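Pullulanase (Klebsiella oxytoca, PDB 2YOC) hydrolyses alpha-1,6-glucosidic linkages in pullulan and related alpha-glucans, and is a substrate of a type 2 secretion system. Local coordinates at residues 481-486 against 511-516; 646-651 against 679-684; 768-773 against 796-801. All blocks are in the same frame, centred on the assembly; numbering follows the deposited sequence.

Contact 1 (481-486 against 511-516)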
loop_
_atom_site.group_PDB
_atom_site.type_symbol
_atom_site.label_atom_id
_atom_site.label_comp_id
_atom_site.label_asym_id
_atom_site.label_seq_id
_atom_site.Cartn_x
_atom_site.Cartn_y
_atom_site.Cartn_z
ATOM N N ALA B 481 18.094 -35.067 -44.301
ATOM C CA ALA B 481 19.352 -34.454 -44.735
ATOM C C ALA B 481 19.775 -33.346 -43.765
ATOM O O ALA B 481 18.966 -32.478 -43.423
ATOM C CB ALA B 481 19.205 -33.889 -46.126
ATOM N N ASP B 482 21.033 -33.380 -43.310
ATOM C CA ASP B 482 21.556 -32.352 -42.409
ATOM C C ASP B 482 22.618 -31.495 -43.098
ATOM O O ASP B 482 23.156 -31.882 -44.142
ATOM C CB ASP B 482 22.054 -32.951 -41.090
ATOM C CG ASP B 482 20.974 -33.691 -40.329
ATOM O OD1 ASP B 482 20.042 -33.030 -39.833
ATOM O OD2 ASP B 482 21.054 -34.933 -40.249
ATOM N N ILE B 483 22.889 -30.312 -42.529
ATOM C CA ILE B 483 23.825 -29.312 -43.047
ATOM C C ILE B 483 25.242 -29.824 -43.308
ATOM O O ILE B 483 25.924 -29.305 -44.193
ATOM C CB ILE B 483 23.790 -27.986 -42.250
ATOM C CG1 ILE B 483 24.296 -28.170 -40.812
ATOM C CG2 ILE B 483 22.401 -27.343 -42.298
ATOM C CD1 ILE B 483 24.748 -26.949 -40.200
ATOM N N GLN B 484 25.657 -30.863 -42.576
ATOM C CA GLN B 484 26.968 -31.518 -42.671
ATOM C C GLN B 484 27.185 -32.165 -44.040
ATOM O O GLN B 484 28.319 -32.266 -44.501
ATOM C CB GLN B 484 27.092 -32.600 -41.572
ATOM C CG GLN B 484 27.231 -32.048 -40.139
ATOM C CD GLN B 484 25.945 -31.557 -39.486
ATOM O OE1 GLN B 484 24.894 -32.213 -39.521
ATOM N NE2 GLN B 484 26.017 -30.417 -38.819
ATOM N N GLN B 485 26.077 -32.574 -44.680
ATOM C CA GLN B 485 26.004 -33.303 -45.944
ATOM C C GLN B 485 25.885 -32.421 -47.199
ATOM O O GLN B 485 25.458 -31.265 -47.085
ATOM C CB GLN B 485 24.836 -34.303 -45.871
ATOM C CG GLN B 485 24.996 -35.320 -44.740
ATOM C CD GLN B 485 23.748 -36.112 -44.492
ATOM O OE1 GLN B 485 22.689 -35.590 -44.119
ATOM N NE2 GLN B 485 23.863 -37.407 -44.657
ATOM N N PRO B 486 26.219 -32.957 -48.413
ATOM C CA PRO B 486 26.087 -32.154 -49.644
ATOM C C PRO B 486 24.719 -31.547 -49.884
ATOM O O PRO B 486 23.709 -32.140 -49.517
ATOM C CB PRO B 486 26.403 -33.158 -50.762
ATOM C CG PRO B 486 26.277 -34.513 -50.129
ATOM C CD PRO B 486 26.748 -34.300 -48.727
ATOM N N THR B 511 28.508 -28.500 -49.495
ATOM C CA THR B 511 27.582 -28.922 -48.427
ATOM C C THR B 511 26.619 -27.802 -48.038
ATOM O O THR B 511 26.836 -26.649 -48.415
ATOM C CB THR B 511 28.329 -29.491 -47.211
ATOM O OG1 THR B 511 29.020 -28.448 -46.537
ATOM C CG2 THR B 511 29.265 -30.641 -47.562
ATOM N N VAL B 512 25.556 -28.138 -47.282
ATOM C CA VAL B 512 24.559 -27.152 -46.846
ATOM C C VAL B 512 25.197 -26.169 -45.850
ATOM O O VAL B 512 24.916 -24.969 -45.904
ATOM C CB VAL B 512 23.239 -27.783 -46.335
ATOM C CG1 VAL B 512 22.134 -26.736 -46.248
ATOM C CG2 VAL B 512 22.796 -28.949 -47.219
ATOM N N GLU B 513 26.119 -26.683 -45.002
ATOM C CA GLU B 513 26.937 -25.926 -44.047
ATOM C C GLU B 513 27.686 -24.847 -44.849
ATOM O O GLU B 513 27.525 -23.652 -44.558
ATOM C CB GLU B 513 27.947 -26.878 -43.376
ATOM C CG GLU B 513 28.676 -26.345 -42.151
ATOM C CD GLU B 513 29.531 -27.394 -41.460
ATOM O OE1 GLU B 513 28.960 -28.274 -40.775
ATOM O OE2 GLU B 513 30.774 -27.346 -41.614
ATOM N N GLU B 514 28.428 -25.282 -45.917
ATOM C CA GLU B 514 29.201 -24.429 -46.828
ATOM C C GLU B 514 28.344 -23.277 -47.372
ATOM O O GLU B 514 28.632 -22.109 -47.098
ATOM C CB GLU B 514 29.790 -25.256 -47.987
ATOM C CG GLU B 514 31.030 -26.066 -47.650
ATOM C CD GLU B 514 31.519 -26.942 -48.792
ATOM O OE1 GLU B 514 32.065 -26.392 -49.777
ATOM O OE2 GLU B 514 31.350 -28.181 -48.710
ATOM N N VAL B 515 27.255 -23.624 -48.084
ATOM C CA VAL B 515 26.301 -22.692 -48.692
ATOM C C VAL B 515 25.793 -21.677 -47.670
ATOM O O VAL B 515 25.724 -20.493 -47.989
ATOM C CB VAL B 515 25.150 -23.443 -49.414
ATOM C CG1 VAL B 515 24.090 -22.482 -49.945
ATOM C CG2 VAL B 515 25.697 -24.315 -50.538
ATOM N N LEU B 516 25.499 -22.133 -46.430
ATOM C CA LEU B 516 25.028 -21.261 -45.350
ATOM C C LEU B 516 26.017 -20.159 -44.981
ATOM O O LEU B 516 25.613 -18.989 -44.920
ATOM C CB LEU B 516 24.553 -22.058 -44.129
ATOM C CG LEU B 516 23.102 -22.573 -44.223
ATOM C CD1 LEU B 516 22.865 -23.683 -43.246
ATOM C CD2 LEU B 516 22.066 -21.440 -44.050
#

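Contact 2 (646-651 against 679-684)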
loop_
_atom_site.group_PDB
_atom_site.type_symbol
_atom_site.label_atom_id
_atom_site.label_comp_id
_atom_site.label_asym_id
_atom_site.label_seq_id
_atom_site.Cartn_x
_atom_site.Cartn_y
_atom_site.Cartn_z
ATOM N N ILE B 646 0.409 -41.609 -17.012
ATOM C CA ILE B 646 1.505 -40.727 -16.578
ATOM C C ILE B 646 2.339 -41.394 -15.458
ATOM O O ILE B 646 3.560 -41.516 -15.602
ATOM C CB ILE B 646 1.009 -39.331 -16.145
ATOM C CG1 ILE B 646 0.288 -38.607 -17.284
ATOM C CG2 ILE B 646 2.157 -38.476 -15.605
ATOM C CD1 ILE B 646 -0.586 -37.405 -16.833
ATOM N N ALA B 647 1.671 -41.858 -14.373
ATOM C CA ALA B 647 2.357 -42.490 -13.275
ATOM C C ALA B 647 3.154 -43.711 -13.703
ATOM O O ALA B 647 4.330 -43.828 -13.322
ATOM C CB ALA B 647 1.371 -42.855 -12.203
ATOM N N ASP B 648 2.529 -44.607 -14.514
ATOM C CA ASP B 648 3.165 -45.848 -14.964
ATOM C C ASP B 648 4.350 -45.513 -15.851
ATOM O O ASP B 648 5.368 -46.215 -15.809
ATOM C CB ASP B 648 2.184 -46.765 -15.705
ATOM C CG ASP B 648 1.015 -47.324 -14.926
ATOM O OD1 ASP B 648 1.081 -47.341 -13.688
ATOM O OD2 ASP B 648 0.054 -47.816 -15.565
ATOM N N SER B 649 4.236 -44.424 -16.632
ATOM C CA SER B 649 5.324 -44.001 -17.491
ATOM C C SER B 649 6.521 -43.571 -16.656
ATOM O O SER B 649 7.628 -44.045 -16.885
ATOM C CB SER B 649 4.893 -42.858 -18.395
ATOM O OG SER B 649 5.966 -42.614 -19.290
ATOM N N LEU B 650 6.290 -42.712 -15.655
ATOM C CA LEU B 650 7.344 -42.216 -14.785
ATOM C C LEU B 650 8.016 -43.350 -14.011
ATOM O O LEU B 650 9.230 -43.315 -13.823
ATOM C CB LEU B 650 6.837 -41.103 -13.875
ATOM C CG LEU B 650 6.369 -39.812 -14.560
ATOM C CD1 LEU B 650 5.323 -39.122 -13.729
ATOM C CD2 LEU B 650 7.529 -38.865 -14.821
ATOM N N ALA B 651 7.263 -44.402 -13.670
ATOM C CA ALA B 651 7.799 -45.589 -12.968
ATOM C C ALA B 651 8.921 -46.207 -13.782
ATOM O O ALA B 651 10.008 -46.396 -13.249
ATOM C CB ALA B 651 6.697 -46.611 -12.712
ATOM N N TRP B 679 3.688 -38.263 -7.660
ATOM C CA TRP B 679 4.850 -38.128 -6.834
ATOM C C TRP B 679 4.902 -39.187 -5.720
ATOM O O TRP B 679 5.898 -39.901 -5.623
ATOM C CB TRP B 679 4.978 -36.726 -6.300
ATOM C CG TRP B 679 6.359 -36.440 -5.776
ATOM C CD1 TRP B 679 7.550 -36.809 -6.334
ATOM C CD2 TRP B 679 6.681 -35.721 -4.586
ATOM N NE1 TRP B 679 8.590 -36.404 -5.541
ATOM C CE2 TRP B 679 8.090 -35.690 -4.486
ATOM C CE3 TRP B 679 5.914 -35.077 -3.607
ATOM C CZ2 TRP B 679 8.747 -35.019 -3.461
ATOM C CZ3 TRP B 679 6.567 -34.431 -2.576
ATOM C CH2 TRP B 679 7.965 -34.393 -2.516
ATOM N N GLU B 680 3.801 -39.370 -4.960
ATOM C CA GLU B 680 3.773 -40.381 -3.914
ATOM C C GLU B 680 4.033 -41.777 -4.484
ATOM O O GLU B 680 4.813 -42.559 -3.905
ATOM C CB GLU B 680 2.477 -40.335 -3.100
ATOM C CG GLU B 680 2.368 -39.209 -2.082
ATOM C CD GLU B 680 3.632 -38.673 -1.434
ATOM O OE1 GLU B 680 4.320 -39.452 -0.736
ATOM O OE2 GLU B 680 3.917 -37.466 -1.606
ATOM N N ARG B 681 3.453 -42.045 -5.659
ATOM C CA ARG B 681 3.603 -43.300 -6.361
ATOM C C ARG B 681 5.071 -43.518 -6.735
ATOM O O ARG B 681 5.648 -44.515 -6.311
ATOM C CB ARG B 681 2.642 -43.350 -7.555
ATOM C CG ARG B 681 2.957 -44.456 -8.532
ATOM C CD ARG B 681 1.854 -45.491 -8.721
ATOM N NE ARG B 681 1.969 -46.140 -10.037
ATOM C CZ ARG B 681 2.926 -47.003 -10.383
ATOM N NH1 ARG B 681 3.867 -47.354 -9.507
ATOM N NH2 ARG B 681 2.958 -47.512 -11.606
ATOM N N ILE B 682 5.695 -42.563 -7.416
ATOM C CA ILE B 682 7.098 -42.686 -7.814
ATOM C C ILE B 682 8.075 -42.816 -6.630
ATOM O O ILE B 682 9.086 -43.527 -6.736
ATOM C CB ILE B 682 7.484 -41.568 -8.816
ATOM C CG1 ILE B 682 6.598 -41.605 -10.085
ATOM C CG2 ILE B 682 8.954 -41.583 -9.193
ATOM C CD1 ILE B 682 6.394 -42.996 -10.735
ATOM N N LYS B 683 7.733 -42.182 -5.480
ATOM C CA LYS B 683 8.554 -42.190 -4.257
ATOM C C LYS B 683 8.755 -43.587 -3.716
ATOM O O LYS B 683 9.768 -43.854 -3.063
ATOM C CB LYS B 683 8.010 -41.228 -3.188
ATOM C CG LYS B 683 8.449 -39.791 -3.432
ATOM C CD LYS B 683 8.437 -39.001 -2.163
ATOM C CE LYS B 683 7.230 -38.112 -2.014
ATOM N NZ LYS B 683 6.967 -37.824 -0.584
ATOM N N ALA B 684 7.827 -44.497 -4.043
ATOM C CA ALA B 684 7.915 -45.875 -3.602
ATOM C C ALA B 684 8.959 -46.680 -4.402
ATOM O O ALA B 684 9.316 -47.797 -4.004
ATOM C CB ALA B 684 6.551 -46.522 -3.668
#

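Contact 3 (768-773 against 796-801). With SO4 (sulfate ion), chain R.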
loop_
_atom_site.group_PDB
_atom_site.type_symbol
_atom_site.label_atom_id
_atom_site.label_comp_id
_atom_site.label_asym_id
_atom_site.label_seq_id
_atom_site.Cartn_x
_atom_site.Cartn_y
_atom_site.Cartn_z
ATOM N N LEU B 768 13.047 -3.998 -9.181
ATOM C CA LEU B 768 13.723 -5.161 -9.760
ATOM C C LEU B 768 14.746 -5.720 -8.747
ATOM O O LEU B 768 14.928 -6.930 -8.666
ATOM C CB LEU B 768 14.395 -4.803 -11.095
ATOM C CG LEU B 768 13.482 -4.227 -12.199
ATOM C CD1 LEU B 768 14.266 -3.367 -13.161
ATOM C CD2 LEU B 768 12.753 -5.318 -12.950
ATOM N N ALA B 769 15.373 -4.828 -7.949
ATOM C CA ALA B 769 16.313 -5.187 -6.885
ATOM C C ALA B 769 15.547 -5.978 -5.829
ATOM O O ALA B 769 16.004 -7.045 -5.401
ATOM C CB ALA B 769 16.913 -3.935 -6.262
ATOM N N ASP B 770 14.355 -5.478 -5.461
ATOM C CA ASP B 770 13.453 -6.112 -4.510
ATOM C C ASP B 770 13.113 -7.538 -4.959
ATOM O O ASP B 770 13.232 -8.468 -4.150
ATOM C CB ASP B 770 12.172 -5.287 -4.348
ATOM C CG ASP B 770 12.237 -4.073 -3.427
ATOM O OD1 ASP B 770 13.328 -3.795 -2.866
ATOM O OD2 ASP B 770 11.187 -3.419 -3.246
ATOM N N LEU B 771 12.751 -7.719 -6.253
ATOM C CA LEU B 771 12.413 -9.037 -6.798
ATOM C C LEU B 771 13.628 -9.948 -6.850
ATOM O O LEU B 771 13.516 -11.109 -6.458
ATOM C CB LEU B 771 11.700 -8.956 -8.161
ATOM C CG LEU B 771 10.216 -8.480 -8.189
ATOM C CD1 LEU B 771 9.778 -8.164 -9.600
ATOM C CD2 LEU B 771 9.263 -9.508 -7.600
ATOM N N THR B 772 14.798 -9.414 -7.249
ATOM C CA THR B 772 16.049 -10.179 -7.283
ATOM C C THR B 772 16.418 -10.717 -5.883
ATOM O O THR B 772 16.605 -11.921 -5.717
ATOM C CB THR B 772 17.154 -9.356 -7.961
ATOM O OG1 THR B 772 16.692 -9.018 -9.275
ATOM C CG2 THR B 772 18.503 -10.101 -8.049
ATOM N N ARG B 773 16.467 -9.829 -4.877
ATOM C CA ARG B 773 16.784 -10.186 -3.489
ATOM C C ARG B 773 15.877 -11.315 -3.023
ATOM O O ARG B 773 16.366 -12.378 -2.642
ATOM C CB ARG B 773 16.664 -8.954 -2.568
ATOM C CG ARG B 773 17.832 -7.955 -2.737
ATOM C CD ARG B 773 17.844 -6.866 -1.686
ATOM N NE ARG B 773 16.800 -5.876 -1.933
ATOM C CZ ARG B 773 17.027 -4.669 -2.428
ATOM N NH1 ARG B 773 18.269 -4.280 -2.700
ATOM N NH2 ARG B 773 16.019 -3.828 -2.633
ATOM N N SER B 796 5.371 -12.494 -0.214
ATOM C CA SER B 796 4.071 -12.569 -0.875
ATOM C C SER B 796 3.471 -11.181 -1.080
ATOM O O SER B 796 2.653 -11.007 -1.979
ATOM C CB SER B 796 3.112 -13.452 -0.083
ATOM O OG SER B 796 3.061 -13.142 1.307
ATOM N N GLU B 797 3.897 -10.190 -0.264
ATOM C CA GLU B 797 3.425 -8.806 -0.319
ATOM C C GLU B 797 4.155 -8.012 -1.409
ATOM O O GLU B 797 3.729 -6.898 -1.676
ATOM C CB GLU B 797 3.600 -8.117 1.053
ATOM C CG GLU B 797 2.448 -8.263 2.017
ATOM C CD GLU B 797 2.808 -8.106 3.483
ATOM O OE1 GLU B 797 3.810 -7.420 3.793
ATOM O OE2 GLU B 797 2.074 -8.665 4.329
ATOM N N ILE B 798 5.289 -8.523 -1.972
ATOM C CA ILE B 798 6.057 -7.838 -3.039
ATOM C C ILE B 798 5.413 -8.230 -4.314
ATOM O O ILE B 798 5.340 -9.413 -4.600
ATOM C CB ILE B 798 7.563 -8.221 -3.053
ATOM C CG1 ILE B 798 8.281 -7.777 -1.792
ATOM C CG2 ILE B 798 8.290 -7.760 -4.337
ATOM C CD1 ILE B 798 8.431 -6.261 -1.565
ATOM N N ASP B 799 4.914 -7.275 -5.073
ATOM C CA ASP B 799 4.209 -7.552 -6.340
ATOM C C ASP B 799 5.120 -8.056 -7.474
ATOM O O ASP B 799 6.290 -7.685 -7.550
ATOM C CB ASP B 799 3.432 -6.292 -6.771
ATOM C CG ASP B 799 2.850 -6.334 -8.153
ATOM O OD1 ASP B 799 3.592 -6.014 -9.118
ATOM O OD2 ASP B 799 1.666 -6.703 -8.280
ATOM N N TYR B 800 4.554 -8.885 -8.353
ATOM C CA TYR B 800 5.161 -9.341 -9.594
ATOM C C TYR B 800 4.083 -9.399 -10.664
ATOM O O TYR B 800 3.456 -10.441 -10.869
ATOM C CB TYR B 800 5.899 -10.669 -9.452
ATOM C CG TYR B 800 6.401 -11.192 -10.784
ATOM C CD1 TYR B 800 7.465 -10.577 -11.445
ATOM C CD2 TYR B 800 5.823 -12.309 -11.380
ATOM C CE1 TYR B 800 7.932 -11.059 -12.672
ATOM C CE2 TYR B 800 6.264 -12.786 -12.614
ATOM C CZ TYR B 800 7.328 -12.167 -13.250
ATOM O OH TYR B 800 7.778 -12.676 -14.442
ATOM N N ASN B 801 3.835 -8.259 -11.314
ATOM C CA ASN B 801 2.820 -8.119 -12.369
ATOM C C ASN B 801 1.416 -8.528 -11.899
ATOM O O ASN B 801 0.697 -9.238 -12.626
ATOM C CB ASN B 801 3.212 -8.894 -13.648
ATOM C CG ASN B 801 4.608 -8.681 -14.189
ATOM O OD1 ASN B 801 5.263 -7.665 -13.935
ATOM N ND2 ASN B 801 5.061 -9.625 -15.015
HETATM S S SO4 R . 5.768 -3.503 -3.391
HETATM O O1 SO4 R . 5.523 -4.004 -4.769
HETATM O O2 SO4 R . 5.223 -4.431 -2.416
HETATM O O3 SO4 R . 5.078 -2.230 -3.197
HETATM O O4 SO4 R . 7.239 -3.325 -3.165
#

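Contact 1 (481-486 against 511-516)
With CG1 of Ile483 placed between its backbone N and carbonyl carbon (chi1 66°), CG2 lies beside the N and meets the start of helix 512-520. Val512 holds CG1 anti to its own N (chi1 -165°), and this methyl is 4.0 Å from Ile483 CG2. The two side chains cross at about a right angle, as do Ile483 and Leu516, whose CD1 lies 3.8 Å from the same Ile483 CG2. Around this apolar group stand Trp425, Val537 and Trp885. Two backbone bonds fix the approach: Glu513 N gives to Ile483 O at 2.8 Å, and Val512 N to Gln485 O at 3.1 Å. Both acceptors belong to the type I turn from Asp482 to Gln485 and take up amides of the helix's first turn. Thr511 packs against the same turn, its CG2 3.6 Å from Gln484 O. On the helix side, Glu514 OE2 accepts from Thr511 N, 3.0 Å away and above the carboxylate plane, and from Thr511 OG1 on the same face. Glu514 N in return donates to Thr511 OG1 at 3.3 Å, and this reciprocal pairing is a capping box, here at a helix N-terminus within the pullulanase Ins domain.

Contact 2 (646-651 against 679-684)
Ala647 and Ala651 lie against Arg681 and Ile682 across two helix segments, 646-651 and 679-683, that run in nearly the same direction, their axes 9.6 Å apart at closest approach and crossing at -30°. Ile682 makes the apolar part of the contact, its CD1 reaching the first helix between Ala647 and Ala651. That methyl lies 3.4 Å from Ala647 O and 3.7 Å from Leu650 CB, so it rests on backbone as much as on side chains; Ala651 CB is a further neighbour at 4.1 Å. Arg681 makes the polar part. CG leaves anti to the backbone N (chi1 166°), the chain bends at chi2, and the guanidinium extends past Ala647 to Asp648. Ala647 CB is 4.0 Å from Arg681 NE, while Ala647 O lies over one face of the guanidinium and Asp648 OD1 sits at its edge. The salt bridge joins Arg681 NH2 to Asp648 OD1 at 2.8 Å; it lies close to the guanidinium plane and uses the anti side of the carboxylate, the two planes being 65° apart. The other oxygen, Asp648 OD2, is held by Lys644 and by Tyr368 OH, which probably helps to set the carboxylate's rotation. In the parallel barrel of eight strands, helices 640-655 and 672-683 come just before and just after strand 661-664 in the chain. Leu650 continues the packing inward onto Phe662 and Phe664 of that strand, and Leu685 flanks Ala651 in the loop beyond the second helix.

Contact 3 (768-773 against 796-801)
Leu771 and Ile798 lie alongside one another, pointing opposite ways, with Leu771 CD2 and Ile798 CG2 3.8 Å apart. Leu771 and Tyr800 instead cross at about a right angle: Leu771 CD1 approaches Tyr800 CD1 to 3.8 Å at the ring edge, near the ring plane, so the leucine does not lie over a face. CD1 of Leu771 thus turns to the ring of Tyr800, while its CD2 meets Ile798 and also lies 3.5 Å from the backbone oxygen Asp799 O, of the residue between the two. The Tyr800 hydroxyl is hydrogen-bonded to Asp726 OD2 of helix 722-729, which ties the far end of the ring to a third element. No hydrogen bond joins the two segments directly; the contact is apolar packing. Beside it lies a sulfate, probably from the crystallisation liquor. Ile798 CD1 is 3.5 Å from sulfate O4, and Asp799 N gives a weak hydrogen bond to sulfate O1 at 3.3 Å. Asp770 OD1 forms a salt bridge with Arg773 NH2, and its OD2 accepts from Lys788 N. The contact sets helix 762-776, between barrel strands 718-720 and 814-816 in the chain, against the small antiparallel pair 799-800 and 803-804, with Ser727 of helix 722-729 also touching Leu771.

How the contacts relate
The three contacts follow one another in series along the chain and do not touch. Centre to centre, contact 2 lies about 43 Å from contact 1 and about 35 Å from contact 3, while contacts 1 and 3 are about 47 Å apart; the smallest gap between nearest atoms, about 21 Å, separates contacts 2 and 3. Contact 2 joins the helices before and after barrel strand 661-664, and contact 3 lies in the chain between barrel strands 718-720 and 814-816, whereas contact 1 belongs to the inserted Ins domain, where the side chain of Asp482 is about 8 Å from a bound calcium. In alpha-amylase-type barrels the active site lies at the C-terminal ends of the strands, as it probably does here.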